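Local atomic coordinates of CghA (Chaetomium globosum, PDB entry 6KBC), a protein that belongs to the fungal Diels-Alderase family, built from two calycin-like beta domains, and holds the ligand WK1 in a pocket. Residues Thr362-Val371 with His383-Ser394. Residues are numbered along the deposited sequence; the frame is centred on the assembly and turned at random.
Sequences TGNSGFVVEV and HGWGMTGEVELS. With WK1 ((2S)-3-[(2S,4E)-4-[[(1R,2S,4aR,6S,8R,8aS)-2-[(E)-but-2-en-2-yl]-6,8-dimethyl-1,2,4a,5,6,7,8,8a-octahydronaphthalen-1-yl]-oxidanyl-methylidene]-3,5-bis(oxidanylidene)pyrrolidin-2-yl]-2-methyl-2-oxidanyl-propanoic acid), chain B.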
ATOM      1  N   THR A 362       4.383  18.676   8.465  1.00 23.87           N
ATOM      2  CA  THR A 362       3.796  17.355   8.311  1.00 23.00           C
ATOM      3  C   THR A 362       4.822  16.446   7.659  1.00 24.53           C
ATOM      4  O   THR A 362       5.830  16.897   7.100  1.00 23.86           O
ATOM      5  CB  THR A 362       2.521  17.388   7.462  1.00 24.09           C
ATOM      6  OG1 THR A 362       2.811  18.018   6.210  1.00 25.42           O
ATOM      7  CG2 THR A 362       1.377  18.133   8.177  1.00 23.61           C
ATOM      8  N   GLY A 363       4.550  15.149   7.710  1.00 21.97           N
ATOM      9  CA  GLY A 363       5.542  14.224   7.218  1.00 23.22           C
ATOM     10  C   GLY A 363       4.914  12.938   6.736  1.00 23.15           C
ATOM     11  O   GLY A 363       3.700  12.728   6.818  1.00 22.28           O
ATOM     12  N   ASN A 364       5.789  12.079   6.222  1.00 23.45           N
ATOM     13  CA  ASN A 364       5.454  10.792   5.633  1.00 23.04           C
ATOM     14  C   ASN A 364       6.425   9.808   6.276  1.00 25.87           C
ATOM     15  O   ASN A 364       7.635   9.897   6.052  1.00 22.52           O
ATOM     16  CB  ASN A 364       5.602  10.847   4.112  1.00 24.02           C
ATOM     17  CG  ASN A 364       5.395   9.492   3.435  1.00 27.89           C
ATOM     18  OD1 ASN A 364       5.234   8.455   4.089  1.00 24.94           O
ATOM     19  ND2 ASN A 364       5.381   9.505   2.111  1.00 28.45           N
ATOM     20  N   SER A 365       5.912   8.934   7.137  1.00 21.82           N
ATOM     21  CA  SER A 365       6.759   8.072   7.941  1.00 18.61           C
ATOM     22  C   SER A 365       6.342   6.630   7.726  1.00 23.54           C
ATOM     23  O   SER A 365       5.148   6.306   7.731  1.00 22.77           O
ATOM     24  CB  SER A 365       6.681   8.406   9.424  1.00 21.10           C
ATOM     25  OG  SER A 365       6.928   9.785   9.647  1.00 23.75           O
ATOM     26  N   GLY A 366       7.330   5.770   7.550  1.00 22.55           N
ATOM     27  CA  GLY A 366       7.107   4.336   7.458  1.00 18.30           C
ATOM     28  C   GLY A 366       7.708   3.686   8.690  1.00 20.82           C
ATOM     29  O   GLY A 366       8.750   4.130   9.194  1.00 22.15           O
ATOM     30  N   PHE A 367       7.054   2.632   9.157  1.00 19.62           N
ATOM     31  CA  PHE A 367       7.496   1.897  10.329  1.00 20.76           C
ATOM     32  C   PHE A 367       7.285   0.408  10.115  1.00 20.60           C
ATOM     33  O   PHE A 367       6.300  -0.016   9.501  1.00 20.07           O
ATOM     34  CB  PHE A 367       6.718   2.276  11.584  1.00 17.71           C
ATOM     35  CG  PHE A 367       6.959   3.672  12.049  1.00 19.44           C
ATOM     36  CD1 PHE A 367       8.025   3.957  12.885  1.00 20.23           C
ATOM     37  CD2 PHE A 367       6.121   4.702  11.638  1.00 19.35           C
ATOM     38  CE1 PHE A 367       8.238   5.268  13.328  1.00 22.21           C
ATOM     39  CE2 PHE A 367       6.334   6.011  12.081  1.00 19.57           C
ATOM     40  CZ  PHE A 367       7.385   6.283  12.916  1.00 19.65           C
ATOM     41  N   VAL A 368       8.197  -0.378  10.669  1.00 20.75           N
ATOM     42  CA  VAL A 368       7.880  -1.756  11.026  1.00 20.33           C
ATOM     43  C   VAL A 368       7.200  -1.712  12.384  1.00 20.16           C
ATOM     44  O   VAL A 368       7.701  -1.069  13.314  1.00 21.39           O
ATOM     45  CB  VAL A 368       9.151  -2.617  11.074  1.00 19.58           C
ATOM     46  CG1 VAL A 368       8.814  -4.025  11.563  1.00 23.48           C
ATOM     47  CG2 VAL A 368       9.845  -2.636   9.716  1.00 20.36           C
ATOM     48  N   VAL A 369       6.052  -2.365  12.509  1.00 18.37           N
ATOM     49  CA  VAL A 369       5.291  -2.270  13.743  1.00 18.95           C
ATOM     50  C   VAL A 369       5.223  -3.641  14.390  1.00 20.83           C
ATOM     51  O   VAL A 369       5.130  -4.664  13.713  1.00 20.01           O
ATOM     52  CB  VAL A 369       3.867  -1.716  13.514  1.00 19.62           C
ATOM     53  CG1 VAL A 369       3.932  -0.220  13.146  1.00 16.68           C
ATOM     54  CG2 VAL A 369       3.178  -2.518  12.405  1.00 18.79           C
ATOM     55  N   GLU A 370       5.233  -3.650  15.715  1.00 21.68           N
ATOM     56  CA  GLU A 370       4.890  -4.842  16.468  1.00 22.15           C
ATOM     57  C   GLU A 370       3.391  -4.817  16.729  1.00 22.86           C
ATOM     58  O   GLU A 370       2.828  -3.775  17.081  1.00 21.59           O
ATOM     59  CB  GLU A 370       5.659  -4.878  17.785  1.00 24.31           C
ATOM     60  CG  GLU A 370       5.594  -6.211  18.500  1.00 28.00           C
ATOM     61  CD  GLU A 370       6.609  -6.278  19.634  1.00 36.04           C
ATOM     62  OE1 GLU A 370       7.330  -5.271  19.844  1.00 35.36           O
ATOM     63  OE2 GLU A 370       6.722  -7.342  20.274  1.00 37.07           O
ATOM     64  N   VAL A 371       2.744  -5.967  16.561  1.00 23.30           N
ATOM     65  CA  VAL A 371       1.287  -6.072  16.560  1.00 21.34           C
ATOM     66  C   VAL A 371       0.854  -6.955  17.721  1.00 25.14           C
ATOM     67  O   VAL A 371       1.382  -8.058  17.901  1.00 22.12           O
ATOM     68  CB  VAL A 371       0.778  -6.639  15.221  1.00 25.70           C
ATOM     69  CG1 VAL A 371      -0.752  -6.669  15.180  1.00 21.97           C
ATOM     70  CG2 VAL A 371       1.345  -5.827  14.068  1.00 22.33           C
ATOM     71  N   HIS A 383       0.324 -12.071  18.665  1.00 24.35           N
ATOM     72  CA  HIS A 383       1.529 -11.271  18.513  1.00 27.18           C
ATOM     73  C   HIS A 383       2.032 -11.397  17.090  1.00 28.96           C
ATOM     74  O   HIS A 383       2.063 -12.493  16.528  1.00 28.91           O
ATOM     75  CB  HIS A 383       2.633 -11.683  19.512  1.00 28.55           C
ATOM     76  CG  HIS A 383       3.843 -10.800  19.454  1.00 34.27           C
ATOM     77  ND1 HIS A 383       4.848 -10.978  18.523  1.00 33.27           N
ATOM     78  CD2 HIS A 383       4.170  -9.681  20.148  1.00 35.90           C
ATOM     79  CE1 HIS A 383       5.762 -10.035  18.677  1.00 35.84           C
ATOM     80  NE2 HIS A 383       5.377  -9.238  19.659  1.00 37.45           N
ATOM     81  N   GLY A 384       2.416 -10.280  16.503  1.00 24.63           N
ATOM     82  CA  GLY A 384       2.899 -10.337  15.148  1.00 24.68           C
ATOM     83  C   GLY A 384       3.585  -9.061  14.751  1.00 26.42           C
ATOM     84  O   GLY A 384       3.998  -8.260  15.594  1.00 22.78           O
ATOM     85  N   TRP A 385       3.684  -8.888  13.439  1.00 23.77           N
ATOM     86  CA  TRP A 385       4.517  -7.864  12.842  1.00 23.66           C
ATOM     87  C   TRP A 385       3.811  -7.320  11.613  1.00 20.77           C
ATOM     88  O   TRP A 385       2.986  -7.991  10.993  1.00 20.48           O
ATOM     89  CB  TRP A 385       5.888  -8.439  12.470  1.00 22.17           C
ATOM     90  CG  TRP A 385       6.600  -8.854  13.683  1.00 23.20           C
ATOM     91  CD1 TRP A 385       6.637 -10.104  14.248  1.00 25.55           C
ATOM     92  CD2 TRP A 385       7.329  -7.998  14.540  1.00 24.29           C
ATOM     93  NE1 TRP A 385       7.376 -10.070  15.407  1.00 27.41           N
ATOM     94  CE2 TRP A 385       7.811  -8.786  15.610  1.00 26.55           C
ATOM     95  CE3 TRP A 385       7.627  -6.631  14.509  1.00 22.15           C
ATOM     96  CZ2 TRP A 385       8.582  -8.252  16.635  1.00 28.54           C
ATOM     97  CZ3 TRP A 385       8.408  -6.105  15.521  1.00 26.57           C
ATOM     98  CH2 TRP A 385       8.867  -6.914  16.577  1.00 29.28           C
ATOM     99  N   GLY A 386       4.161  -6.101  11.255  1.00 22.61           N
ATOM    100  CA  GLY A 386       3.557  -5.503  10.089  1.00 22.05           C
ATOM    101  C   GLY A 386       4.298  -4.247   9.714  1.00 21.81           C
ATOM    102  O   GLY A 386       5.361  -3.942  10.259  1.00 18.35           O
ATOM    103  N   MET A 387       3.731  -3.520   8.767  1.00 21.88           N
ATOM    104  CA  MET A 387       4.310  -2.247   8.406  1.00 21.77           C
ATOM    105  C   MET A 387       3.190  -1.227   8.373  1.00 23.38           C
ATOM    106  O   MET A 387       2.026  -1.572   8.145  1.00 21.28           O
ATOM    107  CB  MET A 387       5.008  -2.304   7.047  1.00 24.68           C
ATOM    108  CG  MET A 387       4.115  -2.739   5.937  1.00 27.10           C
ATOM    109  SD  MET A 387       4.978  -2.807   4.355  1.00 48.39           S
ATOM    110  CE  MET A 387       6.142  -4.161   4.668  1.00 16.29           C
ATOM    111  N   THR A 388       3.540   0.030   8.636  1.00 22.46           N
ATOM    112  CA  THR A 388       2.607   1.119   8.445  1.00 20.30           C
ATOM    113  C   THR A 388       3.286   2.208   7.632  1.00 21.37           C
ATOM    114  O   THR A 388       4.504   2.401   7.702  1.00 21.39           O
ATOM    115  CB  THR A 388       2.073   1.736   9.781  1.00 23.80           C
ATOM    116  OG1 THR A 388       3.155   2.300  10.523  1.00 21.77           O
ATOM    117  CG2 THR A 388       1.347   0.695  10.631  1.00 20.69           C
ATOM    118  N   GLY A 389       2.479   2.887   6.830  1.00 17.39           N
ATOM    119  CA  GLY A 389       2.902   4.084   6.149  1.00 17.91           C
ATOM    120  C   GLY A 389       1.957   5.159   6.629  1.00 21.56           C
ATOM    121  O   GLY A 389       0.744   5.033   6.448  1.00 20.05           O
ATOM    122  N   GLU A 390       2.493   6.199   7.263  1.00 19.30           N
ATOM    123  CA  GLU A 390       1.688   7.176   7.996  1.00 20.79           C
ATOM    124  C   GLU A 390       1.985   8.532   7.385  1.00 20.44           C
ATOM    125  O   GLU A 390       3.065   9.086   7.605  1.00 20.31           O
ATOM    126  CB  GLU A 390       2.014   7.132   9.490  1.00 21.35           C
ATOM    127  CG  GLU A 390       1.976   5.688  10.016  1.00 18.45           C
ATOM    128  CD  GLU A 390       2.257   5.583  11.497  1.00 24.73           C
ATOM    129  OE1 GLU A 390       2.338   4.439  11.976  1.00 23.46           O
ATOM    130  OE2 GLU A 390       2.379   6.627  12.183  1.00 23.81           O
ATOM    131  N   VAL A 391       1.045   9.048   6.594  1.00 21.25           N
ATOM    132  CA  VAL A 391       1.268  10.259   5.814  1.00 21.61           C
ATOM    133  C   VAL A 391       0.395  11.372   6.368  1.00 21.37           C
ATOM    134  O   VAL A 391      -0.800  11.181   6.617  1.00 22.78           O
ATOM    135  CB  VAL A 391       0.992  10.050   4.319  1.00 23.04           C
ATOM    136  CG1 VAL A 391       1.440  11.294   3.547  1.00 26.74           C
ATOM    137  CG2 VAL A 391       1.706   8.775   3.811  1.00 24.15           C
ATOM    138  N   GLU A 392       1.000  12.534   6.531  1.00 25.16           N
ATOM    139  CA  GLU A 392       0.395  13.727   7.079  1.00 24.18           C
ATOM    140  C   GLU A 392       0.448  14.784   5.985  1.00 27.84           C
ATOM    141  O   GLU A 392       1.463  14.903   5.286  1.00 25.96           O
ATOM    142  CB  GLU A 392       1.232  14.136   8.249  1.00 26.14           C
ATOM    143  CG  GLU A 392       1.167  13.161   9.403  1.00 23.99           C
ATOM    144  CD  GLU A 392       2.190  13.537  10.408  1.00 22.20           C
ATOM    145  OE1 GLU A 392       3.025  14.409  10.039  1.00 24.11           O
ATOM    146  OE2 GLU A 392       2.158  13.023  11.543  1.00 24.38           O
ATOM    147  N   LEU A 393      -0.633  15.537   5.811  1.00 23.66           N
ATOM    148  CA  LEU A 393      -0.611  16.615   4.836  1.00 24.51           C
ATOM    149  C   LEU A 393      -1.236  17.854   5.454  1.00 27.17           C
ATOM    150  O   LEU A 393      -2.033  17.786   6.391  1.00 22.43           O
ATOM    151  CB  LEU A 393      -1.347  16.242   3.541  1.00 23.37           C
ATOM    152  CG  LEU A 393      -0.751  15.076   2.747  1.00 29.79           C
ATOM    153  CD1 LEU A 393      -1.657  14.766   1.601  1.00 30.52           C
ATOM    154  CD2 LEU A 393       0.634  15.426   2.247  1.00 33.90           C
ATOM    155  N   SER A 394      -0.893  18.994   4.879  1.00 27.33           N
ATOM    156  CA  SER A 394      -1.317  20.258   5.450  1.00 28.88           C
ATOM    157  C   SER A 394      -2.836  20.372   5.468  1.00 26.19           C
ATOM    158  O   SER A 394      -3.531  19.816   4.618  1.00 27.33           O
ATOM    159  CB  SER A 394      -0.707  21.412   4.661  1.00 30.29           C
ATOM    160  OG  SER A 394      -1.161  22.640   5.205  1.00 40.66           O
TER
HETATM  161  O   WK1 B 501       9.214   8.163  -1.568  1.00 42.02           O
HETATM  162  C17 WK1 B 501       8.866   7.114  -1.089  1.00 40.34           C
HETATM  163  O1  WK1 B 501       9.584   6.155  -1.055  1.00 35.21           O
HETATM  164  C19 WK1 B 501       7.520   6.976  -0.505  1.00 35.90           C
HETATM  165  O2  WK1 B 501       6.826   8.176  -0.470  1.00 39.32           O
HETATM  166  C18 WK1 B 501       7.654   6.544   0.923  1.00 35.48           C
HETATM  167  C20 WK1 B 501       6.835   6.005  -1.425  1.00 35.40           C
HETATM  168  C22 WK1 B 501       5.621   5.445  -0.802  1.00 33.71           C
HETATM  169  N   WK1 B 501       4.940   4.361  -1.483  1.00 34.23           N
HETATM  170  C21 WK1 B 501       3.632   4.595  -1.496  1.00 36.07           C
HETATM  171  O5  WK1 B 501       2.774   3.757  -2.029  1.00 32.29           O
HETATM  172  C23 WK1 B 501       4.536   6.354  -0.508  1.00 41.42           C
HETATM  173  O4  WK1 B 501       4.650   7.516   0.101  1.00 36.88           O
HETATM  174  C24 WK1 B 501       3.251   5.879  -0.889  1.00 39.24           C
HETATM  175  C16 WK1 B 501       1.966   6.542  -0.694  1.00 39.12           C
HETATM  176  O3  WK1 B 501       1.969   7.675  -0.105  1.00 41.47           O
HETATM  177  C9  WK1 B 501       0.711   5.858  -1.041  1.00 38.30           C
HETATM  178  C8  WK1 B 501       0.484   5.023   0.251  1.00 36.98           C
HETATM  179  C12 WK1 B 501       1.674   4.374   0.928  1.00 35.88           C
HETATM  180  C13 WK1 B 501       2.019   3.124   0.714  1.00 34.46           C
HETATM  181  C90 WK1 B 501       3.200   2.516   1.390  1.00 36.67           C
HETATM  182  C14 WK1 B 501       2.504   5.160   1.879  1.00 41.16           C
HETATM  183  C7  WK1 B 501      -0.188   5.826   1.323  1.00 39.80           C
HETATM  184  C6  WK1 B 501      -1.299   6.452   1.039  1.00 38.20           C
HETATM  185  C3  WK1 B 501      -1.665   6.560  -0.406  1.00 38.41           C
HETATM  186  C4  WK1 B 501      -0.472   6.777  -1.313  1.00 40.09           C
HETATM  187  C5  WK1 B 501      -0.955   6.568  -2.735  1.00 43.32           C
HETATM  188  C11 WK1 B 501       0.119   6.950  -3.705  1.00 41.11           C
HETATM  189  C2  WK1 B 501      -2.808   7.483  -0.741  1.00 38.30           C
HETATM  190  C1  WK1 B 501      -3.318   7.009  -2.065  1.00 38.08           C
HETATM  191  C10 WK1 B 501      -4.597   7.635  -2.513  1.00 40.88           C
HETATM  192  C   WK1 B 501      -2.248   7.282  -3.077  1.00 40.47           C
HETATM  193  O   HOH W   1       4.319  10.612   9.842  1.00 24.89           O
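S365 and E390 exchange paired backbone hydrogen bonds, S365 N to E390 O and E390 N to S365 O, and F367 with T388, V369 with G386 and V371 with G384 repeat the pattern, which fixes the antiparallel register. The short strand axes approach to 4.4 Å. On the face carrying N364, V368 and E370, the E370 chain lies alongside W385: its CG sits 4.0 Å from the centroid of the six-membered ring, a CH-pi contact over the face. With CG anti to the backbone N (chi1 -168°) and the chain extended, the carboxylate continues to H383, where OE2 meets the ring edge at NE2, the two planes 84° apart; the modelled separation is too short for the strength of this hydrogen bond to be judged. On the other face, the F367 and E390 side chains cross at about a right angle, CD2 of F367 lying 3.8 Å from E390 OE1. That oxygen accepts T388 OG1 at 2.7 Å and also bonds H345, while OE2 bonds N322; these partners hold the buried carboxylate in place. H345 also stacks on F367. A water links S365 OG to E390 O. At the far end, E392 OE1 accepts G363 N at 2.9 Å and is shared with R319 N. N364 OD1 touches V391 CG2 at 3.6 Å and is bonded by W350 NE1, an arrangement that orients the amide; its ND2 donates to WK1 O4 at 2.9 Å with an N-H...O angle of 157°. The segments thus form a hairpin of the C-terminal calycin-like domain, flanked by strands 338-346 and 348-353 on the 363-375 side and by 239-249 on the 382-392 side, with N364 contributing to the WK1 pocket.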